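Local coordinates for protein phosphoacetylglucosamine mutase (Aspergillus lentulus, PDB 5O9X) that catalyses the interconversion of N-acetylglucosamine 6-phosphate and N-acetylglucosamine 1-phosphate in fungal amino-sugar metabolism, probably by way of a bisphosphorylated sugar intermediate, at residues 478-483 with 502-507; 495-500 with 529-534; 333-338 with 364-369. The protein carries 1 engineered substitution. All blocks are in the same frame, centred on the assembly; numbering follows the deposited sequence.

Contact 1: 478-483 with 502-507; sequences RKLESP and SFARAS. With G16 (1,6-di-O-phosphono-alpha-D-glucopyranose), chain B.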
ATOM      1  N   ARG A 478       4.657 -19.113   2.820  1.00 16.80           N
ATOM      2  CA  ARG A 478       3.587 -20.117   2.667  1.00 16.13           C
ATOM      3  C   ARG A 478       3.772 -21.345   3.604  1.00 16.46           C
ATOM      4  O   ARG A 478       2.873 -22.177   3.707  1.00 17.33           O
ATOM      5  CB  ARG A 478       3.374 -20.568   1.185  1.00 17.48           C
ATOM      6  CG  ARG A 478       2.928 -19.375   0.332  1.00 17.53           C
ATOM      7  CD  ARG A 478       2.913 -19.677  -1.175  1.00 17.70           C
ATOM      8  NE  ARG A 478       4.298 -19.740  -1.702  1.00 19.15           N
ATOM      9  CZ  ARG A 478       4.513 -19.854  -3.022  1.00 21.26           C
ATOM     10  NH1 ARG A 478       3.470 -19.869  -3.856  1.00 18.72           N
ATOM     11  NH2 ARG A 478       5.743 -19.926  -3.493  1.00 20.72           N
ATOM     12  N   LYS A 479       4.931 -21.444   4.264  1.00 15.31           N
ATOM     13  CA  LYS A 479       5.188 -22.584   5.193  1.00 15.48           C
ATOM     14  C   LYS A 479       5.797 -22.036   6.466  1.00 15.84           C
ATOM     15  O   LYS A 479       6.588 -21.109   6.379  1.00 15.83           O
ATOM     16  CB  LYS A 479       6.125 -23.607   4.502  1.00 18.32           C
ATOM     17  CG  LYS A 479       5.443 -24.298   3.284  1.00 21.12           C
ATOM     18  CD  LYS A 479       6.562 -25.018   2.504  1.00 27.42           C
ATOM     19  CE  LYS A 479       6.069 -25.999   1.439  1.00 34.91           C
ATOM     20  NZ  LYS A 479       5.141 -25.308   0.488  1.00 47.86           N
ATOM     21  N   LEU A 480       5.475 -22.666   7.606  1.00 14.68           N
ATOM     22  CA  LEU A 480       6.094 -22.355   8.912  1.00 16.23           C
ATOM     23  C   LEU A 480       7.295 -23.260   9.185  1.00 17.73           C
ATOM     24  O   LEU A 480       7.198 -24.519   9.109  1.00 18.92           O
ATOM     25  CB  LEU A 480       5.059 -22.500  10.039  1.00 16.65           C
ATOM     26  CG  LEU A 480       4.085 -21.331  10.011  1.00 18.49           C
ATOM     27  CD1 LEU A 480       2.906 -21.699  10.911  1.00 18.13           C
ATOM     28  CD2 LEU A 480       4.731 -20.009  10.445  1.00 17.00           C
ATOM     29  N   GLU A 481       8.460 -22.635   9.360  1.00 17.70           N
ATOM     30  CA  GLU A 481       9.640 -23.363   9.834  1.00 21.03           C
ATOM     31  C   GLU A 481       9.415 -23.679  11.337  1.00 21.36           C
ATOM     32  O   GLU A 481       9.832 -24.723  11.859  1.00 23.36           O
ATOM     33  CB  GLU A 481      10.891 -22.447   9.650  1.00 23.45           C
ATOM     34  CG  GLU A 481      11.983 -22.584  10.724  1.00 27.61           C
ATOM     35  CD  GLU A 481      12.842 -21.346  10.857  1.00 29.61           C
ATOM     36  OE1 GLU A 481      12.542 -20.277  10.227  1.00 27.84           O
ATOM     37  OE2 GLU A 481      13.864 -21.441  11.580  1.00 31.31           O
ATOM     38  N   SER A 482       8.732 -22.787  12.013  1.00 21.17           N
ATOM     39  CA  SER A 482       8.553 -22.846  13.471  1.00 21.95           C
ATOM     40  C   SER A 482       7.160 -22.258  13.777  1.00 20.49           C
ATOM     41  O   SER A 482       6.742 -21.360  13.058  1.00 19.60           O
ATOM     42  CB  SER A 482       9.640 -21.974  14.096  1.00 21.98           C
ATOM     43  OG  SER A 482       9.434 -21.911  15.525  1.00 30.05           O
ATOM     44  N   PRO A 483       6.423 -22.722  14.793  1.00 21.82           N
ATOM     45  CA  PRO A 483       6.832 -23.734  15.785  1.00 23.23           C
ATOM     46  C   PRO A 483       6.942 -25.164  15.181  1.00 21.87           C
ATOM     47  O   PRO A 483       6.279 -25.469  14.204  1.00 20.10           O
ATOM     48  CB  PRO A 483       5.645 -23.728  16.818  1.00 26.10           C
ATOM     49  CG  PRO A 483       4.809 -22.557  16.459  1.00 22.52           C
ATOM     50  CD  PRO A 483       5.030 -22.281  15.017  1.00 21.16           C
ATOM     51  N   SER A 502      -4.246 -23.485   2.943  1.00 16.61           N
ATOM     52  CA  SER A 502      -4.221 -22.629   4.140  1.00 14.71           C
ATOM     53  C   SER A 502      -2.818 -22.347   4.555  1.00 15.03           C
ATOM     54  O   SER A 502      -1.932 -23.190   4.384  1.00 15.82           O
ATOM     55  CB  SER A 502      -5.088 -23.237   5.299  1.00 15.78           C
ATOM     56  OG  SER A 502      -5.103 -22.343   6.414  1.00 16.22           O
ATOM     57  N   PHE A 503      -2.557 -21.117   5.057  1.00 14.16           N
ATOM     58  CA  PHE A 503      -1.243 -20.831   5.629  1.00 14.15           C
ATOM     59  C   PHE A 503      -1.411 -19.847   6.805  1.00 14.69           C
ATOM     60  O   PHE A 503      -2.355 -19.101   6.833  1.00 15.94           O
ATOM     61  CB  PHE A 503      -0.228 -20.286   4.643  1.00 13.12           C
ATOM     62  CG  PHE A 503      -0.572 -18.908   4.128  1.00 14.56           C
ATOM     63  CD1 PHE A 503      -1.629 -18.730   3.139  1.00 13.11           C
ATOM     64  CD2 PHE A 503       0.184 -17.801   4.519  1.00 14.92           C
ATOM     65  CE1 PHE A 503      -1.946 -17.430   2.662  1.00 14.34           C
ATOM     66  CE2 PHE A 503      -0.152 -16.500   4.026  1.00 14.60           C
ATOM     67  CZ  PHE A 503      -1.240 -16.323   3.150  1.00 14.68           C
ATOM     68  N   ALA A 504      -0.470 -19.892   7.746  1.00 14.45           N
ATOM     69  CA  ALA A 504      -0.460 -19.003   8.918  1.00 13.02           C
ATOM     70  C   ALA A 504       0.874 -18.237   8.978  1.00 15.20           C
ATOM     71  O   ALA A 504       1.955 -18.817   8.738  1.00 13.06           O
ATOM     72  CB  ALA A 504      -0.631 -19.848  10.222  1.00 13.65           C
ATOM     73  N   ARG A 505       0.855 -16.951   9.398  1.00 14.46           N
ATOM     74  CA  ARG A 505       2.126 -16.220   9.507  1.00 15.08           C
ATOM     75  C   ARG A 505       1.845 -15.066  10.464  1.00 15.91           C
ATOM     76  O   ARG A 505       0.684 -14.582  10.583  1.00 13.72           O
ATOM     77  CB  ARG A 505       2.639 -15.620   8.197  1.00 15.22           C
ATOM     78  CG  ARG A 505       1.557 -14.837   7.406  1.00 17.02           C
ATOM     79  CD  ARG A 505       2.140 -14.108   6.162  1.00 16.99           C
ATOM     80  NE  ARG A 505       2.878 -12.886   6.532  1.00 15.68           N
ATOM     81  CZ  ARG A 505       2.307 -11.705   6.865  1.00 16.57           C
ATOM     82  NH1 ARG A 505       0.974 -11.547   6.968  1.00 14.98           N
ATOM     83  NH2 ARG A 505       3.083 -10.668   7.134  1.00 15.67           N
ATOM     84  N   ALA A 506       2.906 -14.651  11.135  1.00 15.55           N
ATOM     85  CA  ALA A 506       2.862 -13.492  12.073  1.00 16.91           C
ATOM     86  C   ALA A 506       2.618 -12.238  11.231  1.00 15.79           C
ATOM     87  O   ALA A 506       3.201 -12.043  10.121  1.00 15.53           O
ATOM     88  CB  ALA A 506       4.228 -13.351  12.793  1.00 16.10           C
ATOM     89  N   SER A 507       1.700 -11.400  11.730  1.00 16.67           N
ATOM     90  CA  SER A 507       1.549 -10.059  11.190  1.00 15.54           C
ATOM     91  C   SER A 507       2.767  -9.226  11.594  1.00 16.53           C
ATOM     92  O   SER A 507       3.280  -9.388  12.731  1.00 16.82           O
ATOM     93  CB  SER A 507       0.244  -9.427  11.794  1.00 14.04           C
ATOM     94  OG  SER A 507       0.195  -8.031  11.469  1.00 16.35           O
TER
HETATM   95  C1  G16 B 601       0.637  -2.856   5.392  1.00 19.76           C
HETATM   96  C2  G16 B 601       1.563  -3.139   4.212  1.00 27.33           C
HETATM   97  C3  G16 B 601       0.909  -4.190   3.259  1.00 24.16           C
HETATM   98  C4  G16 B 601       0.512  -5.486   3.944  1.00 22.73           C
HETATM   99  C5  G16 B 601      -0.414  -5.139   5.103  1.00 22.52           C
HETATM  100  C6  G16 B 601      -0.675  -6.273   6.066  1.00 20.51           C
HETATM  101  O1  G16 B 601      -0.578  -2.283   4.899  1.00 20.16           O
HETATM  102  O2  G16 B 601       1.954  -1.943   3.469  1.00 31.53           O
HETATM  103  O3  G16 B 601       1.768  -4.356   2.202  1.00 27.54           O
HETATM  104  O4  G16 B 601      -0.225  -6.457   3.079  1.00 22.37           O
HETATM  105  O5  G16 B 601       0.198  -4.190   6.009  1.00 20.78           O
HETATM  106  O6  G16 B 601       0.653  -6.687   6.625  1.00 16.99           O
HETATM  107  P   G16 B 601       0.686  -7.824   7.781  1.00 16.36           P
HETATM  108  O1P G16 B 601      -0.133  -9.044   7.299  1.00 15.51           O
HETATM  109  O2P G16 B 601      -0.001  -7.238   9.038  1.00 16.18           O
HETATM  110  O3P G16 B 601       2.162  -8.110   8.131  1.00 18.19           O
HETATM  111  P'  G16 B 601      -1.110  -0.801   5.350  1.00 18.22           P
HETATM  112  O1X G16 B 601       0.133   0.110   5.542  1.00 17.73           O
HETATM  113  O2X G16 B 601      -1.758  -0.962   6.763  1.00 17.83           O
HETATM  114  O3X G16 B 601      -2.179  -0.381   4.401  1.00 18.11           O
HETATM  115  O   HOH W   1       0.695 -23.780   4.352  1.00 16.45           O
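Arg478 and Leu480 meet Phe503 and Ala504 where the small hairpin 472-474/479-482 leans on strand 501-506, an outermost strand of the three-stranded antiparallel sheet in the C-terminal domain of this phosphohexomutase. Strand 501-506 runs on into the family's phosphate-binding loop, so one short length of chain passes from packing to ligand recognition. At Ser502 the link is indirect: a water 2.7 Å from Ser502 O is also 2.8 Å from Arg478 O, although other acceptors compete for its protons. Phe503 turns its CB toward the hairpin, 3.8 Å from Arg478 O, while its ring meets that of Tyr339 and has Arg505 CD in plane at its edge. Ala504 receives the branched end of Leu480: CD2 stands 3.5 Å from Ala504 O, and CD1 lies 4.1 Å from Ala504 CB.

With Arg505 the contact gives way to the sugar bisphosphate. CG is tucked between backbone N and carbonyl carbon (chi1 48°), the chain bends at chi3, and the guanidinium presents its edge to the 6-phosphate, with the phosphorus in its plane. Arg505 NH1 donates to O1P of the ligand at 2.8 Å and NH2 to O3P, both bonds nearly straight. A salt bridge from NE to Glu477, just before the hairpin's second strand, probably helps to fix the rotation of the group. Ser507 takes the third phosphoryl oxygen: its OG, which is also hydrogen-bonded to Thr509 N and Glu510 N, donates to O2P of the ligand at 2.6 Å.

Contact 2: 495-500 with 529-534; sequences SRYNKG and ATRVAN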
ATOM      1  N   SER A 495      -5.143 -30.861   2.917  1.00 19.47           N
ATOM      2  CA  SER A 495      -5.364 -32.001   2.024  1.00 24.12           C
ATOM      3  C   SER A 495      -6.741 -32.698   2.206  1.00 24.97           C
ATOM      4  O   SER A 495      -7.210 -33.447   1.349  1.00 22.95           O
ATOM      5  CB  SER A 495      -4.182 -32.981   2.153  1.00 25.43           C
ATOM      6  OG  SER A 495      -4.292 -33.737   3.376  1.00 27.59           O
ATOM      7  N   ARG A 496      -7.442 -32.424   3.292  1.00 21.84           N
ATOM      8  CA  ARG A 496      -8.788 -33.037   3.429  1.00 23.60           C
ATOM      9  C   ARG A 496      -9.881 -32.292   2.636  1.00 21.40           C
ATOM     10  O   ARG A 496     -11.036 -32.724   2.623  1.00 21.75           O
ATOM     11  CB  ARG A 496      -9.176 -32.990   4.891  1.00 25.71           C
ATOM     12  CG  ARG A 496      -8.099 -33.746   5.637  1.00 31.53           C
ATOM     13  CD  ARG A 496      -8.482 -34.382   6.919  1.00 38.79           C
ATOM     14  NE  ARG A 496      -7.308 -35.207   7.307  1.00 48.33           N
ATOM     15  CZ  ARG A 496      -7.215 -36.515   7.097  1.00 41.70           C
ATOM     16  NH1 ARG A 496      -8.245 -37.175   6.536  1.00 41.06           N
ATOM     17  NH2 ARG A 496      -6.123 -37.147   7.481  1.00 47.48           N
ATOM     18  N   TYR A 497      -9.560 -31.136   2.058  1.00 17.23           N
ATOM     19  CA  TYR A 497     -10.638 -30.347   1.450  1.00 17.50           C
ATOM     20  C   TYR A 497     -10.386 -30.214  -0.051  1.00 18.13           C
ATOM     21  O   TYR A 497      -9.225 -30.100  -0.490  1.00 18.13           O
ATOM     22  CB  TYR A 497     -10.750 -28.950   2.067  1.00 16.20           C
ATOM     23  CG  TYR A 497     -10.945 -29.040   3.579  1.00 15.65           C
ATOM     24  CD1 TYR A 497     -12.245 -29.229   4.124  1.00 17.97           C
ATOM     25  CD2 TYR A 497      -9.842 -29.068   4.451  1.00 16.05           C
ATOM     26  CE1 TYR A 497     -12.442 -29.364   5.512  1.00 17.10           C
ATOM     27  CE2 TYR A 497     -10.039 -29.199   5.833  1.00 15.48           C
ATOM     28  CZ  TYR A 497     -11.327 -29.345   6.344  1.00 16.92           C
ATOM     29  OH  TYR A 497     -11.577 -29.495   7.727  1.00 17.87           O
ATOM     30  N   ASN A 498     -11.486 -30.102  -0.790  1.00 19.66           N
ATOM     31  CA  ASN A 498     -11.331 -29.889  -2.251  1.00 23.76           C
ATOM     32  C   ASN A 498     -10.697 -28.494  -2.528  1.00 19.97           C
ATOM     33  O   ASN A 498     -11.189 -27.530  -1.996  1.00 18.94           O
ATOM     34  CB  ASN A 498     -12.704 -30.074  -2.923  1.00 24.34           C
ATOM     35  CG  ASN A 498     -13.093 -31.573  -3.016  1.00 30.15           C
ATOM     36  OD1 ASN A 498     -14.257 -31.911  -2.860  1.00 35.06           O
ATOM     37  ND2 ASN A 498     -12.091 -32.471  -3.305  1.00 30.11           N
ATOM     38  N   LYS A 499      -9.567 -28.446  -3.241  1.00 18.68           N
ATOM     39  CA  LYS A 499      -8.816 -27.169  -3.510  1.00 19.59           C
ATOM     40  C   LYS A 499      -8.379 -26.495  -2.174  1.00 19.75           C
ATOM     41  O   LYS A 499      -8.064 -25.304  -2.143  1.00 16.90           O
ATOM     42  CB  LYS A 499      -9.693 -26.167  -4.287  1.00 20.07           C
ATOM     43  CG  LYS A 499     -10.109 -26.607  -5.716  1.00 25.50           C
ATOM     44  CD  LYS A 499      -8.914 -27.054  -6.547  1.00 32.86           C
ATOM     45  CE  LYS A 499      -9.116 -26.791  -8.075  1.00 37.60           C
ATOM     46  NZ  LYS A 499     -10.495 -26.266  -8.235  1.00 38.90           N
ATOM     47  N   GLY A 500      -8.287 -27.298  -1.110  1.00 19.04           N
ATOM     48  CA  GLY A 500      -7.849 -26.792   0.209  1.00 15.96           C
ATOM     49  C   GLY A 500      -6.476 -26.171   0.204  1.00 17.11           C
ATOM     50  O   GLY A 500      -5.476 -26.829  -0.202  1.00 17.83           O
ATOM     51  N   ALA A 529     -10.227 -23.103   7.884  1.00 15.65           N
ATOM     52  CA  ALA A 529      -9.696 -21.901   8.564  1.00 15.04           C
ATOM     53  C   ALA A 529      -9.815 -22.076  10.084  1.00 15.34           C
ATOM     54  O   ALA A 529      -8.886 -21.739  10.800  1.00 14.23           O
ATOM     55  CB  ALA A 529     -10.513 -20.672   8.168  1.00 16.06           C
ATOM     56  N   THR A 530     -10.953 -22.618  10.554  1.00 14.03           N
ATOM     57  CA  THR A 530     -11.172 -22.719  11.998  1.00 14.91           C
ATOM     58  C   THR A 530     -10.215 -23.772  12.568  1.00 15.36           C
ATOM     59  O   THR A 530      -9.644 -23.589  13.664  1.00 16.35           O
ATOM     60  CB  THR A 530     -12.614 -23.128  12.308  1.00 16.09           C
ATOM     61  OG1 THR A 530     -13.483 -22.105  11.853  1.00 16.96           O
ATOM     62  CG2 THR A 530     -12.880 -23.292  13.884  1.00 19.27           C
ATOM     63  N   ARG A 531     -10.064 -24.915  11.894  1.00 15.46           N
ATOM     64  CA  ARG A 531      -9.160 -25.969  12.415  1.00 14.96           C
ATOM     65  C   ARG A 531      -7.688 -25.535  12.451  1.00 14.47           C
ATOM     66  O   ARG A 531      -6.905 -25.824  13.444  1.00 13.04           O
ATOM     67  CB  ARG A 531      -9.298 -27.298  11.579  1.00 13.43           C
ATOM     68  CG  ARG A 531     -10.659 -27.930  11.794  1.00 13.45           C
ATOM     69  CD  ARG A 531     -10.800 -29.131  10.862  1.00 14.17           C
ATOM     70  NE  ARG A 531     -12.103 -29.839  10.958  1.00 15.93           N
ATOM     71  CZ  ARG A 531     -12.306 -30.947  11.705  1.00 18.02           C
ATOM     72  NH1 ARG A 531     -11.345 -31.448  12.506  1.00 14.77           N
ATOM     73  NH2 ARG A 531     -13.481 -31.538  11.673  1.00 16.24           N
ATOM     74  N   VAL A 532      -7.288 -24.820  11.395  1.00 14.54           N
ATOM     75  CA  VAL A 532      -5.883 -24.220  11.346  1.00 13.08           C
ATOM     76  C   VAL A 532      -5.760 -23.173  12.452  1.00 14.38           C
ATOM     77  O   VAL A 532      -4.737 -23.163  13.191  1.00 13.70           O
ATOM     78  CB  VAL A 532      -5.540 -23.627   9.930  1.00 14.17           C
ATOM     79  CG1 VAL A 532      -4.179 -22.881   9.977  1.00 12.36           C
ATOM     80  CG2 VAL A 532      -5.445 -24.815   8.921  1.00 14.16           C
ATOM     81  N   ALA A 533      -6.750 -22.252  12.560  1.00 13.43           N
ATOM     82  CA  ALA A 533      -6.606 -21.258  13.635  1.00 14.69           C
ATOM     83  C   ALA A 533      -6.501 -21.916  15.052  1.00 15.35           C
ATOM     84  O   ALA A 533      -5.824 -21.380  15.929  1.00 14.97           O
ATOM     85  CB  ALA A 533      -7.824 -20.321  13.599  1.00 16.72           C
ATOM     86  N   ASN A 534      -7.287 -22.967  15.297  1.00 14.97           N
ATOM     87  CA  ASN A 534      -7.207 -23.625  16.637  1.00 16.92           C
ATOM     88  C   ASN A 534      -5.823 -24.259  16.843  1.00 17.99           C
ATOM     89  O   ASN A 534      -5.256 -24.154  17.895  1.00 19.79           O
ATOM     90  CB  ASN A 534      -8.273 -24.679  16.743  1.00 17.02           C
ATOM     91  CG  ASN A 534      -9.641 -24.054  17.013  1.00 18.85           C
ATOM     92  OD1 ASN A 534      -9.750 -22.869  17.400  1.00 17.71           O
ATOM     93  ND2 ASN A 534     -10.673 -24.841  16.829  1.00 17.26           N
TER
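Tyr497 opens a type II beta turn, closed by a 3.0 Å hydrogen bond from Gly500 N to Tyr497 O, and from this turn its side chain reaches across to Arg531 on helix 529-534. At the third position of the turn Lys499 has a positive phi of 59°, as the type II geometry demands of that residue. The backbones of the two segments stay well apart, and the meeting is left to two long side chains.

Tyr497 touches with its hydroxyl alone. The Tyr497 OH lies 3.3 Å from Arg531 CD and equally near Arg531 NE, but the angle at NE is too poor for a hydrogen bond. The arginine chain, extended from CG to NE, passes the phenol at about a right angle, and the planes of ring and guanidinium are 48° apart, so the pair makes no stack. On one face of the tyrosine ring rests CB of its neighbour Arg496, offset toward the rim.

This is the outer edge of the C-terminal domain, where the loop between helix 486-495 and strand 501-506 comes up beside helix 522-539. That helix lies against the domain's antiparallel sheet through Ala529, Val532 and Ala533, whereas Arg531 emerges on an exposed side, its side chain also touching Leu493 of helix 486-495.

The two polar ends share a partner outside both segments, Asp527, one turn earlier on the same helix, which probably accounts for their closeness. Asp527 OD2 is hydrogen-bonded to Tyr497 OH and forms a salt bridge with Arg531 NE; its negative charge probably offsets the positive charge of Arg531 beside the phenol. A second tie holds the turn to the helix: Asn498 N is hydrogen-bonded to Glu524 OE2.

Contact 3: 333-338 with 364-369; sequences GVVQTA and KHLHHA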
ATOM      1  N   GLY A 333       4.002  -9.171 -16.496  1.00 19.38           N
ATOM      2  CA  GLY A 333       3.971 -10.201 -15.484  1.00 18.10           C
ATOM      3  C   GLY A 333       3.115  -9.686 -14.318  1.00 18.64           C
ATOM      4  O   GLY A 333       3.009  -8.456 -14.085  1.00 18.48           O
ATOM      5  N   VAL A 334       2.521 -10.643 -13.568  1.00 18.91           N
ATOM      6  CA  VAL A 334       1.722 -10.283 -12.376  1.00 18.26           C
ATOM      7  C   VAL A 334       2.371 -10.799 -11.071  1.00 20.19           C
ATOM      8  O   VAL A 334       2.607 -12.019 -10.910  1.00 24.60           O
ATOM      9  CB  VAL A 334       0.289 -10.793 -12.491  1.00 19.68           C
ATOM     10  CG1 VAL A 334      -0.582 -10.302 -11.268  1.00 17.53           C
ATOM     11  CG2 VAL A 334      -0.331 -10.384 -13.879  1.00 15.79           C
ATOM     12  N   VAL A 335       2.602  -9.892 -10.125  1.00 18.79           N
ATOM     13  CA  VAL A 335       3.177 -10.274  -8.833  1.00 17.56           C
ATOM     14  C   VAL A 335       2.028 -10.359  -7.844  1.00 17.81           C
ATOM     15  O   VAL A 335       1.190  -9.444  -7.808  1.00 17.39           O
ATOM     16  CB  VAL A 335       4.196  -9.219  -8.386  1.00 20.85           C
ATOM     17  CG1 VAL A 335       4.811  -9.588  -7.036  1.00 20.36           C
ATOM     18  CG2 VAL A 335       5.341  -9.202  -9.453  1.00 21.68           C
ATOM     19  N   GLN A 336       2.007 -11.457  -7.065  1.00 16.53           N
ATOM     20  CA  GLN A 336       0.971 -11.720  -6.092  1.00 15.49           C
ATOM     21  C   GLN A 336       1.626 -12.017  -4.742  1.00 15.78           C
ATOM     22  O   GLN A 336       2.877 -12.158  -4.657  1.00 16.69           O
ATOM     23  CB  GLN A 336       0.052 -12.897  -6.528  1.00 14.73           C
ATOM     24  CG  GLN A 336      -0.667 -12.658  -7.908  1.00 13.51           C
ATOM     25  CD  GLN A 336      -1.711 -13.714  -8.089  1.00 15.58           C
ATOM     26  OE1 GLN A 336      -1.405 -14.902  -8.194  1.00 18.65           O
ATOM     27  NE2 GLN A 336      -2.949 -13.323  -8.100  1.00 15.31           N
ATOM     28  N   THR A 337       0.799 -12.134  -3.701  1.00 15.40           N
ATOM     29  CA  THR A 337       1.246 -12.821  -2.472  1.00 14.28           C
ATOM     30  C   THR A 337       0.363 -14.056  -2.237  1.00 14.79           C
ATOM     31  O   THR A 337      -0.611 -14.293  -2.971  1.00 16.01           O
ATOM     32  CB  THR A 337       1.301 -11.902  -1.234  1.00 14.08           C
ATOM     33  OG1 THR A 337      -0.049 -11.576  -0.767  1.00 15.28           O
ATOM     34  CG2 THR A 337       1.956 -10.538  -1.646  1.00 13.58           C
ATOM     35  N   ALA A 338       0.641 -14.768  -1.148  1.00 13.78           N
ATOM     36  CA  ALA A 338      -0.041 -16.024  -0.834  1.00 13.91           C
ATOM     37  C   ALA A 338      -1.502 -15.745  -0.443  1.00 13.06           C
ATOM     38  O   ALA A 338      -2.309 -16.663  -0.535  1.00 14.73           O
ATOM     39  CB  ALA A 338       0.743 -16.752   0.284  1.00 12.28           C
ATOM     40  N   LYS A 364       6.970  -3.462  -0.529  1.00 21.17           N
ATOM     41  CA  LYS A 364       8.382  -3.435  -0.841  1.00 24.43           C
ATOM     42  C   LYS A 364       8.797  -4.694  -1.612  1.00 23.35           C
ATOM     43  O   LYS A 364       9.462  -4.630  -2.648  1.00 23.12           O
ATOM     44  CB  LYS A 364       9.193  -3.201   0.477  1.00 28.19           C
ATOM     45  CG  LYS A 364       9.060  -4.314   1.574  1.00 32.73           C
ATOM     46  CD  LYS A 364       9.254  -3.783   3.015  1.00 39.70           C
ATOM     47  CE  LYS A 364       9.626  -4.841   4.077  1.00 43.18           C
ATOM     48  NZ  LYS A 364       9.712  -4.308   5.513  1.00 41.97           N
ATOM     49  N   HIS A 365       8.371  -5.863  -1.128  1.00 22.05           N
ATOM     50  CA  HIS A 365       8.648  -7.135  -1.803  1.00 22.05           C
ATOM     51  C   HIS A 365       7.975  -7.280  -3.165  1.00 23.02           C
ATOM     52  O   HIS A 365       8.563  -7.887  -4.112  1.00 20.81           O
ATOM     53  CB  HIS A 365       8.205  -8.291  -0.887  1.00 20.88           C
ATOM     54  CG  HIS A 365       8.899  -8.243   0.445  1.00 23.95           C
ATOM     55  ND1 HIS A 365      10.266  -8.382   0.574  1.00 26.38           N
ATOM     56  CD2 HIS A 365       8.418  -8.084   1.695  1.00 24.85           C
ATOM     57  CE1 HIS A 365      10.594  -8.311   1.853  1.00 27.93           C
ATOM     58  NE2 HIS A 365       9.488  -8.120   2.560  1.00 24.64           N
ATOM     59  N   LEU A 366       6.713  -6.830  -3.268  1.00 19.34           N
ATOM     60  CA  LEU A 366       6.047  -6.973  -4.573  1.00 18.04           C
ATOM     61  C   LEU A 366       6.710  -6.087  -5.621  1.00 21.02           C
ATOM     62  O   LEU A 366       6.825  -6.517  -6.766  1.00 23.03           O
ATOM     63  CB  LEU A 366       4.517  -6.610  -4.552  1.00 15.83           C
ATOM     64  CG  LEU A 366       3.642  -7.692  -3.855  1.00 15.51           C
ATOM     65  CD1 LEU A 366       3.599  -7.565  -2.305  1.00 13.66           C
ATOM     66  CD2 LEU A 366       2.181  -7.501  -4.349  1.00 15.84           C
ATOM     67  N   HIS A 367       7.037  -4.858  -5.222  1.00 22.97           N
ATOM     68  CA  HIS A 367       7.640  -3.843  -6.098  1.00 28.35           C
ATOM     69  C   HIS A 367       8.954  -4.401  -6.605  1.00 27.11           C
ATOM     70  O   HIS A 367       9.196  -4.402  -7.827  1.00 25.93           O
ATOM     71  CB  HIS A 367       7.926  -2.542  -5.340  1.00 27.15           C
ATOM     72  CG  HIS A 367       8.648  -1.512  -6.164  1.00 35.32           C
ATOM     73  ND1 HIS A 367       9.945  -1.114  -5.899  1.00 39.12           N
ATOM     74  CD2 HIS A 367       8.259  -0.828  -7.275  1.00 37.82           C
ATOM     75  CE1 HIS A 367      10.320  -0.230  -6.812  1.00 36.05           C
ATOM     76  NE2 HIS A 367       9.324  -0.058  -7.666  1.00 41.49           N
ATOM     77  N   HIS A 368       9.759  -4.911  -5.675  1.00 27.57           N
ATOM     78  CA  HIS A 368      11.039  -5.635  -6.040  1.00 28.97           C
ATOM     79  C   HIS A 368      10.892  -6.654  -7.136  1.00 29.88           C
ATOM     80  O   HIS A 368      11.679  -6.632  -8.086  1.00 31.32           O
ATOM     81  CB  HIS A 368      11.732  -6.289  -4.823  1.00 31.68           C
ATOM     82  CG  HIS A 368      13.101  -6.869  -5.117  1.00 39.62           C
ATOM     83  ND1 HIS A 368      13.310  -8.200  -5.456  1.00 46.16           N
ATOM     84  CD2 HIS A 368      14.339  -6.303  -5.060  1.00 44.44           C
ATOM     85  CE1 HIS A 368      14.607  -8.419  -5.630  1.00 43.90           C
ATOM     86  NE2 HIS A 368      15.254  -7.288  -5.389  1.00 45.01           N
ATOM     87  N   ALA A 369       9.909  -7.566  -7.035  1.00 25.48           N
ATOM     88  CA  ALA A 369       9.732  -8.647  -8.026  1.00 22.41           C
ATOM     89  C   ALA A 369       9.192  -8.131  -9.348  1.00 25.70           C
ATOM     90  O   ALA A 369       9.455  -8.732 -10.425  1.00 27.14           O
ATOM     91  CB  ALA A 369       8.784  -9.746  -7.484  1.00 20.36           C
TER
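In the third alpha/beta domain of the mutase, helix 363-370 forms the crossover between the parallel strands 356-359 and 375-379, and strand 332-337 runs between those two in the sheet. The contact is the seat of that helix on the middle strand. The axes of strand 333-337 and helix 364-369 approach to 8.4 Å and run nearly antiparallel, at 157°, as expected where a crossover helix returns across its parallel strands.

Val335 is the strand's main projection. Val335 CG1, anti to the backbone N, reaches Leu366 CG at 3.9 Å and lies 3.7 Å from Leu366 O, while CG2 approaches Ala369 CB at 4.0 Å. Leu366 and Ala369, three residues apart, bring one side of the helix to this fork. Two residues along the strand, Thr337 offers its methyl: CG2 crosses the end of Leu366 and presses on CD1 at 3.5 Å, tighter than usual for two carbons. The threonine OG1 is turned elsewhere, making a weak hydrogen bond to Tyr339 N.

Beyond Leu366, about 6 Å from its side chain, lies the bound sugar bisphosphate. Aliphatic carbons make the side-chain contacts on both sides, so position here rests on close shape fit rather than on directed bonds, in a buried layer close to the ligand.

The three contacts grade from core to surface. Contact 3 is buried in the third domain, its side chains meeting through aliphatic carbons. Contact 1, also buried but in the C-terminal domain, pairs modest apolar packing with a water and with charged and hydroxyl groups turned to the ligand. Contact 2 lies on the surface, where polar side chains gather round an acidic neighbour. Contacts 1 and 2 share that last domain, and their segments alternate along the chain; they touch where Ser502 OG packs on Val532 CG2. Contacts 1 and 3 meet across the domain boundary, with Phe503 and Arg478 both packing against Ala338. Contacts 2 and 3 do not touch, their nearest atoms being about 10 Å apart.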